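Local structure of uncharacterized protein (Bacteroides fragilis, 3MSW) at residues T56-I61 / E67-T72; E84-N89 / F95-K100; K118-S121 / W126-E129. The protein is of unknown function but is probably exported, and folds into a single-layer antiparallel beta-sheet built from beta-hairpin repeats. All coordinates share one frame; numbering follows the deposited sequence.

Contact 1: residues T56-I61 / E67-T72; sequences TYAWNI and ETESRT
The carbonyl oxygen of T56 accepts two N-H groups from the partner strand, and this double grip defines a classic beta bulge in the antiparallel hairpin of strands 51-60 and 65-77. E69 N lies 2.9 Å from T56 O, whereas S70 N makes a longer bond of 3.3 Å to the same atom. In return, T56 N points almost straight at S70 O (177° at the hydrogen). The extra residue shifts the register by one, so that Y57 pairs with T68 and A58 with E67, the latter through backbone bonds in both directions. On one face the Y57 side chain lies alongside T68, its CD1 3.7 Å from T68 CA. With CG anti to the carbonyl carbon (chi1 -57°), the ring meets E67 O and T68 CA obliquely. On the face opposite Y57 and T68, which carries T56, S70 and A58, the S70 hydroxyl oxygen OG packs 3.3 Å from T56 CB; T56 and S70 themselves are buried. The extended side chain of E69, from the bulge, carries OE1 to 3.3 Å from A58 CB, and the same oxygen forms a salt bridge with K39 of strand 35-46. Further out, the backbones of E69 and R71 bond to W88 and S86, tying the hairpin to strand 80-89. A single water joins three hydroxyl oxygens, T56 OG1, S70 OG and T72 OG1, the last at 2.9 Å.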
ATOM      1  N   THR A  56       5.523  -4.169   2.083  1.00 23.25           N
ATOM      2  CA  THR A  56       5.189  -4.021   3.496  1.00 22.20           C
ATOM      3  C   THR A  56       5.645  -5.246   4.300  1.00 26.06           C
ATOM      4  O   THR A  56       5.417  -6.391   3.892  1.00 24.45           O
ATOM      5  CB  THR A  56       3.653  -3.813   3.598  1.00 29.29           C
ATOM      6  OG1 THR A  56       3.284  -2.651   2.856  1.00 32.14           O
ATOM      7  CG2 THR A  56       3.171  -3.688   4.997  1.00 29.93           C
ATOM      8  N   TYR A  57       6.240  -4.992   5.474  1.00 24.19           N
ATOM      9  CA  TYR A  57       6.752  -6.023   6.373  1.00 24.02           C
ATOM     10  C   TYR A  57       6.145  -5.809   7.729  1.00 28.18           C
ATOM     11  O   TYR A  57       5.928  -4.667   8.145  1.00 26.31           O
ATOM     12  CB  TYR A  57       8.306  -6.007   6.462  1.00 25.21           C
ATOM     13  CG  TYR A  57       8.953  -6.182   5.106  1.00 25.77           C
ATOM     14  CD1 TYR A  57       9.237  -7.449   4.608  1.00 27.69           C
ATOM     15  CD2 TYR A  57       9.197  -5.085   4.280  1.00 25.75           C
ATOM     16  CE1 TYR A  57       9.722  -7.625   3.314  1.00 28.63           C
ATOM     17  CE2 TYR A  57       9.724  -5.248   2.997  1.00 26.05           C
ATOM     18  CZ  TYR A  57       9.977  -6.521   2.518  1.00 32.02           C
ATOM     19  OH  TYR A  57      10.467  -6.691   1.250  1.00 36.83           O
ATOM     20  N   ALA A  58       5.842  -6.917   8.411  1.00 26.53           N
ATOM     21  CA  ALA A  58       5.268  -6.864   9.741  1.00 25.80           C
ATOM     22  C   ALA A  58       6.311  -7.457  10.698  1.00 29.78           C
ATOM     23  O   ALA A  58       7.018  -8.411  10.340  1.00 27.97           O
ATOM     24  CB  ALA A  58       3.981  -7.682   9.780  1.00 27.03           C
ATOM     25  N   TRP A  59       6.415  -6.887  11.909  1.00 28.79           N
ATOM     26  CA  TRP A  59       7.337  -7.398  12.921  1.00 30.23           C
ATOM     27  C   TRP A  59       6.802  -8.688  13.500  1.00 34.95           C
ATOM     28  O   TRP A  59       5.688  -8.715  14.048  1.00 35.35           O
ATOM     29  CB  TRP A  59       7.590  -6.386  14.046  1.00 29.53           C
ATOM     30  CG  TRP A  59       8.725  -6.793  14.951  1.00 31.91           C
ATOM     31  CD1 TRP A  59       8.628  -7.252  16.234  1.00 35.67           C
ATOM     32  CD2 TRP A  59      10.126  -6.807  14.623  1.00 32.16           C
ATOM     33  NE1 TRP A  59       9.883  -7.531  16.735  1.00 36.06           N
ATOM     34  CE2 TRP A  59      10.822  -7.248  15.771  1.00 37.45           C
ATOM     35  CE3 TRP A  59      10.864  -6.466  13.472  1.00 33.43           C
ATOM     36  CZ2 TRP A  59      12.221  -7.346  15.811  1.00 37.32           C
ATOM     37  CZ3 TRP A  59      12.249  -6.595  13.504  1.00 35.75           C
ATOM     38  CH2 TRP A  59      12.908  -7.047  14.659  1.00 37.13           C
ATOM     39  N   ASN A  60       7.592  -9.771  13.370  1.00 31.67           N
ATOM     40  CA  ASN A  60       7.208 -11.068  13.920  1.00 32.86           C
ATOM     41  C   ASN A  60       7.746 -11.103  15.363  1.00 35.48           C
ATOM     42  O   ASN A  60       8.955 -11.168  15.557  1.00 34.80           O
ATOM     43  CB  ASN A  60       7.765 -12.237  13.075  1.00 32.13           C
ATOM     44  CG  ASN A  60       7.364 -13.604  13.592  1.00 42.28           C
ATOM     45  OD1 ASN A  60       7.420 -13.889  14.779  1.00 34.67           O
ATOM     46  ND2 ASN A  60       6.948 -14.483  12.719  1.00 37.49           N
ATOM     47  N   ILE A  61       6.857 -11.018  16.355  1.00 32.12           N
ATOM     48  CA  ILE A  61       7.233 -10.970  17.783  1.00 33.70           C
ATOM     49  C   ILE A  61       7.829 -12.269  18.308  1.00 41.50           C
ATOM     50  O   ILE A  61       8.472 -12.260  19.366  1.00 42.15           O
ATOM     51  CB  ILE A  61       6.067 -10.450  18.680  1.00 36.68           C
ATOM     52  CG1 ILE A  61       4.885 -11.466  18.717  1.00 37.60           C
ATOM     53  CG2 ILE A  61       5.622  -9.040  18.223  1.00 36.03           C
ATOM     54  CD1 ILE A  61       3.821 -11.221  19.742  1.00 38.85           C
ATOM     55  N   GLU A  67       8.810  -9.905   8.541  1.00 28.20           N
ATOM     56  CA  GLU A  67       8.206 -10.891   7.654  0.50 28.36           C
ATOM     57  C   GLU A  67       7.391 -10.187   6.600  1.00 30.37           C
ATOM     58  O   GLU A  67       6.718  -9.206   6.915  1.00 28.43           O
ATOM     59  CB  GLU A  67       7.314 -11.850   8.417  0.50 30.80           C
ATOM     60  CG  GLU A  67       7.726 -13.290   8.213  0.50 41.11           C
ATOM     61  CD  GLU A  67       7.618 -14.112   9.476  0.50 49.49           C
ATOM     62  OE1 GLU A  67       6.570 -14.017  10.151  0.50 34.72           O
ATOM     63  OE2 GLU A  67       8.583 -14.837   9.799  0.50 49.89           O
ATOM     64  N   THR A  68       7.462 -10.694   5.354  1.00 27.23           N
ATOM     65  CA  THR A  68       6.762 -10.177   4.181  1.00 26.67           C
ATOM     66  C   THR A  68       5.245 -10.238   4.463  1.00 30.75           C
ATOM     67  O   THR A  68       4.724 -11.296   4.865  1.00 30.65           O
ATOM     68  CB  THR A  68       7.134 -11.033   2.955  1.00 35.44           C
ATOM     69  OG1 THR A  68       8.551 -11.183   2.855  1.00 38.49           O
ATOM     70  CG2 THR A  68       6.596 -10.475   1.682  1.00 28.45           C
ATOM     71  N   GLU A  69       4.567  -9.109   4.303  1.00 25.81           N
ATOM     72  CA  GLU A  69       3.127  -9.023   4.540  1.00 26.35           C
ATOM     73  C   GLU A  69       2.365  -8.781   3.232  1.00 29.10           C
ATOM     74  O   GLU A  69       1.408  -9.505   2.918  1.00 27.74           O
ATOM     75  CB  GLU A  69       2.819  -7.921   5.578  1.00 27.62           C
ATOM     76  CG  GLU A  69       1.325  -7.634   5.742  1.00 35.61           C
ATOM     77  CD  GLU A  69       0.930  -6.675   6.847  1.00 43.22           C
ATOM     78  OE1 GLU A  69       1.303  -6.921   8.012  1.00 42.48           O
ATOM     79  OE2 GLU A  69       0.151  -5.740   6.568  1.00 51.32           O
ATOM     80  N   SER A  70       2.793  -7.764   2.460  1.00 24.20           N
ATOM     81  CA  SER A  70       2.091  -7.411   1.247  1.00 22.59           C
ATOM     82  C   SER A  70       2.952  -6.616   0.277  1.00 26.36           C
ATOM     83  O   SER A  70       4.054  -6.202   0.621  1.00 22.85           O
ATOM     84  CB  SER A  70       0.836  -6.606   1.582  1.00 25.15           C
ATOM     85  OG  SER A  70       1.149  -5.324   2.088  1.00 29.67           O
ATOM     86  N   ARG A  71       2.412  -6.390  -0.936  1.00 23.75           N
ATOM     87  CA  ARG A  71       3.085  -5.615  -1.971  1.00 23.69           C
ATOM     88  C   ARG A  71       2.043  -4.773  -2.720  1.00 29.70           C
ATOM     89  O   ARG A  71       0.956  -5.281  -3.000  1.00 28.95           O
ATOM     90  CB  ARG A  71       3.808  -6.576  -2.915  1.00 26.83           C
ATOM     91  CG  ARG A  71       4.563  -5.877  -4.038  1.00 37.54           C
ATOM     92  CD  ARG A  71       5.650  -6.757  -4.582  1.00 39.53           C
ATOM     93  NE  ARG A  71       6.820  -6.707  -3.720  1.00 52.61           N
ATOM     94  CZ  ARG A  71       7.927  -7.405  -3.930  1.00 68.14           C
ATOM     95  NH1 ARG A  71       8.026  -8.202  -4.991  1.00 55.38           N
ATOM     96  NH2 ARG A  71       8.948  -7.308  -3.088  1.00 45.07           N
ATOM     97  N   THR A  72       2.357  -3.476  -2.989  1.00 24.81           N
ATOM     98  CA  THR A  72       1.485  -2.564  -3.730  1.00 23.88           C
ATOM     99  C   THR A  72       2.277  -2.056  -4.926  1.00 27.72           C
ATOM    100  O   THR A  72       3.380  -1.525  -4.763  1.00 26.76           O
ATOM    101  CB  THR A  72       0.986  -1.410  -2.844  1.00 27.44           C
ATOM    102  OG1 THR A  72       0.341  -1.932  -1.691  1.00 29.45           O
ATOM    103  CG2 THR A  72       0.019  -0.475  -3.585  1.00 26.65           C
TER
HETATM  104  O   HOH W   1       1.873  -3.108   0.482  1.00 26.25           O

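Contact 2: residues E84-N89 / F95-K100; sequences EYSVWN and FDLSKK
W88 drives the edge of its indole into the face of the F95 ring, placing CE3 3.5 Å above that ring's plane and over its centre. The planes stand 72° apart in a T-shaped pair, and T68 of strand 65-77 also packs against both aromatics. W88 reaches its neighbour with CG anti to the backbone N (chi1 179°). Next along the same face, L97 CD2 touches S86 OG at 3.4 Å and also meets the carboxylate of E84. The backbones beneath form the antiparallel hairpin of strands 80-89 and 94-105, interrupted by a classic beta bulge: S98 and K99 both donate to Y85 O, S98 N at 2.8 Å and in the carbonyl plane. V87, on the face opposite W88, puts CG2 3.9 Å from S98 CB. Near the turn, N89 ND2 gives a fairly straight bond to D96 OD2 (2.8 Å), arriving on the syn side but tilted out of the carboxylate plane, with the amide and carboxylate planes 82° apart. At the other end E84 and K100 run side by side, their charges joined by a long salt bridge of 3.9 Å between E84 OE2 and K100 NZ.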
ATOM      1  N   GLU A  84      -2.223  -2.134  -7.736  1.00 22.22           N
ATOM      2  CA  GLU A  84      -2.520  -3.533  -7.450  1.00 22.05           C
ATOM      3  C   GLU A  84      -1.949  -3.864  -6.101  1.00 25.03           C
ATOM      4  O   GLU A  84      -0.734  -3.715  -5.880  1.00 22.69           O
ATOM      5  CB  GLU A  84      -1.944  -4.494  -8.506  1.00 24.61           C
ATOM      6  CG  GLU A  84      -2.705  -4.456  -9.824  1.00 35.12           C
ATOM      7  CD  GLU A  84      -2.191  -5.379 -10.911  1.00 52.80           C
ATOM      8  OE1 GLU A  84      -1.280  -6.193 -10.635  1.00 46.71           O
ATOM      9  OE2 GLU A  84      -2.676  -5.257 -12.056  1.00 51.98           O
ATOM     10  N   TYR A  85      -2.818  -4.385  -5.226  1.00 22.43           N
ATOM     11  CA  TYR A  85      -2.458  -4.791  -3.879  1.00 23.33           C
ATOM     12  C   TYR A  85      -2.454  -6.312  -3.800  1.00 26.95           C
ATOM     13  O   TYR A  85      -3.458  -6.942  -4.112  1.00 25.23           O
ATOM     14  CB  TYR A  85      -3.486  -4.204  -2.897  1.00 24.82           C
ATOM     15  CG  TYR A  85      -3.299  -4.657  -1.470  1.00 26.11           C
ATOM     16  CD1 TYR A  85      -2.240  -4.181  -0.699  1.00 27.68           C
ATOM     17  CD2 TYR A  85      -4.206  -5.525  -0.872  1.00 27.93           C
ATOM     18  CE1 TYR A  85      -2.093  -4.555   0.633  1.00 26.63           C
ATOM     19  CE2 TYR A  85      -4.036  -5.950   0.445  1.00 28.89           C
ATOM     20  CZ  TYR A  85      -2.992  -5.440   1.200  1.00 33.34           C
ATOM     21  OH  TYR A  85      -2.826  -5.843   2.499  1.00 35.72           O
ATOM     22  N   SER A  86      -1.322  -6.897  -3.388  1.00 24.32           N
ATOM     23  CA  SER A  86      -1.162  -8.345  -3.262  1.00 25.11           C
ATOM     24  C   SER A  86      -0.784  -8.712  -1.829  1.00 30.02           C
ATOM     25  O   SER A  86      -0.065  -7.965  -1.169  1.00 27.46           O
ATOM     26  CB  SER A  86      -0.081  -8.850  -4.213  1.00 27.47           C
ATOM     27  OG  SER A  86      -0.469  -8.707  -5.570  1.00 34.46           O
ATOM     28  N   VAL A  87      -1.266  -9.855  -1.355  1.00 27.75           N
ATOM     29  CA  VAL A  87      -1.003 -10.325   0.005  1.00 27.90           C
ATOM     30  C   VAL A  87      -0.008 -11.476  -0.089  1.00 33.18           C
ATOM     31  O   VAL A  87      -0.171 -12.359  -0.941  1.00 32.27           O
ATOM     32  CB  VAL A  87      -2.333 -10.749   0.708  1.00 33.10           C
ATOM     33  CG1 VAL A  87      -2.079 -11.278   2.117  1.00 33.91           C
ATOM     34  CG2 VAL A  87      -3.308  -9.587   0.767  1.00 32.73           C
ATOM     35  N   TRP A  88       1.018 -11.473   0.786  1.00 32.34           N
ATOM     36  CA  TRP A  88       1.997 -12.559   0.820  1.00 34.68           C
ATOM     37  C   TRP A  88       1.321 -13.838   1.326  1.00 40.89           C
ATOM     38  O   TRP A  88       0.676 -13.825   2.389  1.00 39.45           O
ATOM     39  CB  TRP A  88       3.204 -12.197   1.706  1.00 33.67           C
ATOM     40  CG  TRP A  88       4.239 -13.282   1.799  1.00 36.13           C
ATOM     41  CD1 TRP A  88       4.481 -14.101   2.866  1.00 39.86           C
ATOM     42  CD2 TRP A  88       5.151 -13.685   0.767  1.00 36.68           C
ATOM     43  NE1 TRP A  88       5.492 -14.984   2.564  1.00 39.85           N
ATOM     44  CE2 TRP A  88       5.945 -14.729   1.296  1.00 41.26           C
ATOM     45  CE3 TRP A  88       5.403 -13.235  -0.543  1.00 37.97           C
ATOM     46  CZ2 TRP A  88       6.954 -15.346   0.554  1.00 41.64           C
ATOM     47  CZ3 TRP A  88       6.415 -13.840  -1.272  1.00 40.46           C
ATOM     48  CH2 TRP A  88       7.197 -14.861  -0.712  1.00 42.08           C
ATOM     49  N   ASN A  89       1.445 -14.927   0.548  1.00 40.22           N
ATOM     50  CA  ASN A  89       0.895 -16.218   0.936  1.00 42.89           C
ATOM     51  C   ASN A  89       2.072 -17.093   1.463  1.00 50.01           C
ATOM     52  O   ASN A  89       2.821 -17.666   0.666  1.00 48.79           O
ATOM     53  CB  ASN A  89       0.126 -16.871  -0.223  1.00 44.23           C
ATOM     54  CG  ASN A  89      -0.646 -18.124   0.144  1.00 63.48           C
ATOM     55  OD1 ASN A  89      -0.221 -18.953   0.964  1.00 60.96           O
ATOM     56  ND2 ASN A  89      -1.765 -18.336  -0.523  1.00 50.66           N
ATOM     57  N   PHE A  95       3.041 -13.975  -3.806  1.00 39.29           N
ATOM     58  CA  PHE A  95       2.051 -12.928  -3.564  1.00 36.23           C
ATOM     59  C   PHE A  95       0.745 -13.209  -4.299  1.00 41.67           C
ATOM     60  O   PHE A  95       0.752 -13.319  -5.528  1.00 43.98           O
ATOM     61  CB  PHE A  95       2.602 -11.570  -4.029  1.00 35.48           C
ATOM     62  CG  PHE A  95       3.577 -10.909  -3.095  1.00 34.83           C
ATOM     63  CD1 PHE A  95       3.139 -10.293  -1.925  1.00 35.67           C
ATOM     64  CD2 PHE A  95       4.929 -10.842  -3.413  1.00 35.65           C
ATOM     65  CE1 PHE A  95       4.045  -9.679  -1.059  1.00 35.70           C
ATOM     66  CE2 PHE A  95       5.833 -10.232  -2.545  1.00 37.20           C
ATOM     67  CZ  PHE A  95       5.382  -9.643  -1.381  1.00 34.63           C
ATOM     68  N   ASP A  96      -0.383 -13.245  -3.567  1.00 36.32           N
ATOM     69  CA  ASP A  96      -1.710 -13.399  -4.160  1.00 35.00           C
ATOM     70  C   ASP A  96      -2.325 -12.013  -4.443  1.00 35.20           C
ATOM     71  O   ASP A  96      -2.453 -11.204  -3.521  1.00 31.76           O
ATOM     72  CB  ASP A  96      -2.645 -14.182  -3.224  1.00 37.40           C
ATOM     73  CG  ASP A  96      -2.334 -15.659  -3.038  1.00 43.44           C
ATOM     74  OD1 ASP A  96      -1.572 -16.218  -3.863  1.00 44.64           O
ATOM     75  OD2 ASP A  96      -2.867 -16.256  -2.084  1.00 45.23           O
ATOM     76  N   LEU A  97      -2.741 -11.759  -5.705  1.00 31.33           N
ATOM     77  CA  LEU A  97      -3.410 -10.510  -6.102  1.00 30.26           C
ATOM     78  C   LEU A  97      -4.698 -10.403  -5.277  1.00 31.81           C
ATOM     79  O   LEU A  97      -5.394 -11.397  -5.153  1.00 33.51           O
ATOM     80  CB  LEU A  97      -3.719 -10.536  -7.619  1.00 31.42           C
ATOM     81  CG  LEU A  97      -2.611 -10.044  -8.570  1.00 36.69           C
ATOM     82  CD1 LEU A  97      -2.996 -10.279 -10.015  1.00 37.88           C
ATOM     83  CD2 LEU A  97      -2.327  -8.558  -8.381  1.00 36.01           C
ATOM     84  N   SER A  98      -4.948  -9.265  -4.602  1.00 25.87           N
ATOM     85  CA  SER A  98      -6.118  -9.154  -3.729  1.00 26.01           C
ATOM     86  C   SER A  98      -7.082  -8.017  -4.129  1.00 27.42           C
ATOM     87  O   SER A  98      -8.295  -8.249  -4.275  1.00 26.22           O
ATOM     88  CB  SER A  98      -5.672  -9.026  -2.272  1.00 29.40           C
ATOM     89  OG  SER A  98      -6.713  -8.707  -1.360  1.00 33.29           O
ATOM     90  N   LYS A  99      -6.552  -6.790  -4.257  1.00 23.21           N
ATOM     91  CA  LYS A  99      -7.348  -5.602  -4.598  1.00 21.53           C
ATOM     92  C   LYS A  99      -6.718  -4.829  -5.743  1.00 24.53           C
ATOM     93  O   LYS A  99      -5.491  -4.806  -5.883  1.00 24.39           O
ATOM     94  CB  LYS A  99      -7.522  -4.660  -3.375  1.00 22.98           C
ATOM     95  CG  LYS A  99      -8.198  -5.286  -2.131  1.00 28.29           C
ATOM     96  CD  LYS A  99      -9.742  -5.513  -2.281  1.00 34.05           C
ATOM     97  CE  LYS A  99     -10.603  -4.354  -2.828  1.00 40.23           C
ATOM     98  NZ  LYS A  99     -10.925  -3.297  -1.822  1.00 40.62           N
ATOM     99  N   LYS A 100      -7.556  -4.183  -6.557  1.00 21.02           N
ATOM    100  CA  LYS A 100      -7.062  -3.341  -7.649  1.00 20.53           C
ATOM    101  C   LYS A 100      -7.844  -2.054  -7.675  1.00 24.79           C
ATOM    102  O   LYS A 100      -9.078  -2.074  -7.529  1.00 23.92           O
ATOM    103  CB  LYS A 100      -7.118  -4.067  -8.996  1.00 23.51           C
ATOM    104  CG  LYS A 100      -6.496  -3.275 -10.150  1.00 30.44           C
ATOM    105  CD  LYS A 100      -6.663  -3.987 -11.472  1.00 39.74           C
ATOM    106  CE  LYS A 100      -5.636  -3.528 -12.485  1.00 51.12           C
ATOM    107  NZ  LYS A 100      -5.915  -4.094 -13.831  1.00 60.35           N
TER
HETATM  108  O   HOH W   2       0.845 -10.628  -7.482  1.00 41.92           O

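Contact 3: residues K118-S121 / W126-E129; sequences KMNS and WILE
I127 N donates to K118 O at 2.8 Å, the shorter of two backbone bonds that make K118 and I127 a hydrogen-bonded antiparallel pair. The return bond, from K118 N to I127 O, lies in the carbonyl plane. Together they join strand 111-120 to strand 125-133, an outermost strand of the single-layer sheet, in its last hairpin. One step toward the turn, M119 and W126 form a non-hydrogen-bonded pair whose side chains share a face. M119, present as selenomethionine, starts with CG anti to the backbone N and then bends at both following torsions (chi2 59°, chi3 72°), which folds its tip back over the indole. Its CE methyl sits 3.6 Å from the centroid of the W126 six-membered ring, almost on the ring normal, a CH-pi contact. The selenium follows further out and obliquely, giving the Met-aromatic contact. K118 C lies at the edge of the indole, near its plane. L97 and K100 of strand 94-105 also touch the W126 side chain. On the other face I127 extends CD1 across the side chain of N120, 3.6 Å from N120 CB. The amide of N120 is itself turned into the hairpin loop, where OD1 accepts a hydrogen bond from T123 N. Beyond I127, the E129 side chain bends back and lays CG 3.8 Å from K118 CB. The K118 chain, bent near its end, then brings NZ to E129 OE1 in a salt bridge of 3.7 Å. Long and solvent-exposed, this pair is probably a weak one. The side-chain contact is thus largely apolar, with a distant ion pair at its exposed side, while the two backbone bonds hold the register.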
ATOM      1  N   LYS A 118     -11.915  -6.495  -6.368  1.00 23.23           N
ATOM      2  CA  LYS A 118     -11.434  -7.498  -5.446  1.00 23.31           C
ATOM      3  C   LYS A 118     -11.223  -8.758  -6.282  1.00 27.65           C
ATOM      4  O   LYS A 118     -12.035  -9.061  -7.157  1.00 27.97           O
ATOM      5  CB  LYS A 118     -12.491  -7.735  -4.340  1.00 27.17           C
ATOM      6  CG  LYS A 118     -11.996  -8.605  -3.187  1.00 46.82           C
ATOM      7  CD  LYS A 118     -12.969  -8.602  -1.998  1.00 59.86           C
ATOM      8  CE  LYS A 118     -12.558  -7.646  -0.891  1.00 71.06           C
ATOM      9  NZ  LYS A 118     -12.969  -6.238  -1.166  1.00 74.57           N
HETATM   10  N   MSE A 119     -10.153  -9.484  -6.016  1.00 23.82           N
HETATM   11  CA  MSE A 119      -9.856 -10.706  -6.761  1.00 24.20           C
HETATM   12  C   MSE A 119     -10.773 -11.849  -6.346  1.00 34.68           C
HETATM   13  O   MSE A 119     -10.956 -12.088  -5.153  1.00 35.39           O
HETATM   14  CB  MSE A 119      -8.364 -11.100  -6.574  1.00 24.72           C
HETATM   15  CG  MSE A 119      -7.966 -12.435  -7.263  1.00 29.50           C
HETATM   16 SE   MSE A 119      -8.309 -12.368  -9.198  0.75 33.08          SE
HETATM   17  CE  MSE A 119      -6.930 -11.209  -9.751  1.00 29.66           C
ATOM     18  N   ASN A 120     -11.366 -12.543  -7.340  1.00 34.56           N
ATOM     19  CA  ASN A 120     -12.144 -13.744  -7.093  1.00 36.88           C
ATOM     20  C   ASN A 120     -11.097 -14.858  -7.202  1.00 44.97           C
ATOM     21  O   ASN A 120     -10.606 -15.117  -8.304  1.00 43.66           O
ATOM     22  CB  ASN A 120     -13.251 -13.936  -8.139  1.00 37.25           C
ATOM     23  CG  ASN A 120     -14.182 -15.094  -7.839  1.00 56.07           C
ATOM     24  OD1 ASN A 120     -13.759 -16.201  -7.516  1.00 49.85           O
ATOM     25  ND2 ASN A 120     -15.478 -14.878  -7.983  1.00 46.53           N
ATOM     26  N   SER A 121     -10.710 -15.468  -6.061  1.00 46.33           N
ATOM     27  CA  SER A 121      -9.686 -16.525  -6.020  1.00 49.06           C
ATOM     28  C   SER A 121     -10.090 -17.840  -6.710  1.00 58.78           C
ATOM     29  O   SER A 121      -9.208 -18.577  -7.159  1.00 61.04           O
ATOM     30  CB  SER A 121      -9.185 -16.768  -4.597  1.00 52.38           C
ATOM     31  OG  SER A 121     -10.252 -17.109  -3.727  1.00 62.29           O
ATOM     32  N   TRP A 126     -11.087 -10.316 -11.669  1.00 33.95           N
ATOM     33  CA  TRP A 126     -11.396  -9.169 -10.813  1.00 31.39           C
ATOM     34  C   TRP A 126     -12.897  -8.953 -10.749  1.00 35.60           C
ATOM     35  O   TRP A 126     -13.576  -9.047 -11.775  1.00 38.25           O
ATOM     36  CB  TRP A 126     -10.730  -7.899 -11.352  1.00 28.41           C
ATOM     37  CG  TRP A 126      -9.230  -7.897 -11.314  1.00 28.31           C
ATOM     38  CD1 TRP A 126      -8.385  -7.880 -12.387  1.00 31.28           C
ATOM     39  CD2 TRP A 126      -8.398  -7.770 -10.148  1.00 27.00           C
ATOM     40  NE1 TRP A 126      -7.079  -7.821 -11.960  1.00 29.35           N
ATOM     41  CE2 TRP A 126      -7.058  -7.713 -10.594  1.00 30.01           C
ATOM     42  CE3 TRP A 126      -8.656  -7.718  -8.767  1.00 27.65           C
ATOM     43  CZ2 TRP A 126      -5.976  -7.629  -9.707  1.00 28.78           C
ATOM     44  CZ3 TRP A 126      -7.591  -7.614  -7.892  1.00 28.25           C
ATOM     45  CH2 TRP A 126      -6.266  -7.580  -8.360  1.00 28.84           C
ATOM     46  N   ILE A 127     -13.413  -8.669  -9.550  1.00 28.71           N
ATOM     47  CA  ILE A 127     -14.824  -8.384  -9.311  1.00 27.68           C
ATOM     48  C   ILE A 127     -14.921  -6.895  -9.093  1.00 26.48           C
ATOM     49  O   ILE A 127     -14.249  -6.385  -8.214  1.00 22.43           O
ATOM     50  CB  ILE A 127     -15.392  -9.139  -8.070  1.00 31.50           C
ATOM     51  CG1 ILE A 127     -15.365 -10.650  -8.230  1.00 33.86           C
ATOM     52  CG2 ILE A 127     -16.819  -8.662  -7.744  1.00 30.73           C
ATOM     53  CD1 ILE A 127     -15.412 -11.395  -6.797  1.00 47.60           C
ATOM     54  N   LEU A 128     -15.817  -6.202  -9.810  1.00 25.22           N
ATOM     55  CA  LEU A 128     -15.976  -4.777  -9.589  1.00 24.11           C
ATOM     56  C   LEU A 128     -16.694  -4.536  -8.251  1.00 28.38           C
ATOM     57  O   LEU A 128     -17.751  -5.092  -8.028  1.00 28.57           O
ATOM     58  CB  LEU A 128     -16.764  -4.127 -10.750  1.00 23.50           C
ATOM     59  CG  LEU A 128     -17.009  -2.644 -10.622  1.00 26.65           C
ATOM     60  CD1 LEU A 128     -15.716  -1.848 -10.882  1.00 26.76           C
ATOM     61  CD2 LEU A 128     -18.104  -2.188 -11.617  1.00 25.95           C
ATOM     62  N   GLU A 129     -16.126  -3.665  -7.397  1.00 26.26           N
ATOM     63  CA  GLU A 129     -16.684  -3.340  -6.079  1.00 26.83           C
ATOM     64  C   GLU A 129     -17.175  -1.911  -6.028  1.00 30.70           C
ATOM     65  O   GLU A 129     -18.114  -1.611  -5.295  1.00 30.16           O
ATOM     66  CB  GLU A 129     -15.622  -3.564  -4.975  1.00 27.20           C
ATOM     67  CG  GLU A 129     -15.117  -4.992  -4.896  1.00 33.78           C
ATOM     68  CD  GLU A 129     -16.002  -5.950  -4.136  1.00 57.26           C
ATOM     69  OE1 GLU A 129     -16.151  -5.767  -2.907  1.00 72.11           O
ATOM     70  OE2 GLU A 129     -16.499  -6.916  -4.756  1.00 44.28           O
TER

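Each contact lies on a separate hairpin of one antiparallel sheet, the three following one another along the chain. Contact 1, flanked within the sheet by strands 35-46 and 80-89, is partly buried, with two buried residues; contacts 2 and 3 are surface contacts, the latter at the sheet margin, its centre about 18 Å from the chain's centre. Contacts 1 and 2 meet at neighbouring strands 65-77 and 80-89, contacts 2 and 3 at 94-105 and 111-120, whereas contacts 1 and 3 do not touch, their nearest atoms about 9 Å apart. Contacts 1 and 2 share a bulged register that the shorter contact 3 lacks. Hydroxyls around water distinguish the partly buried contact, an aromatic pair the middle one, and a selenomethionine methyl over an indole the outermost.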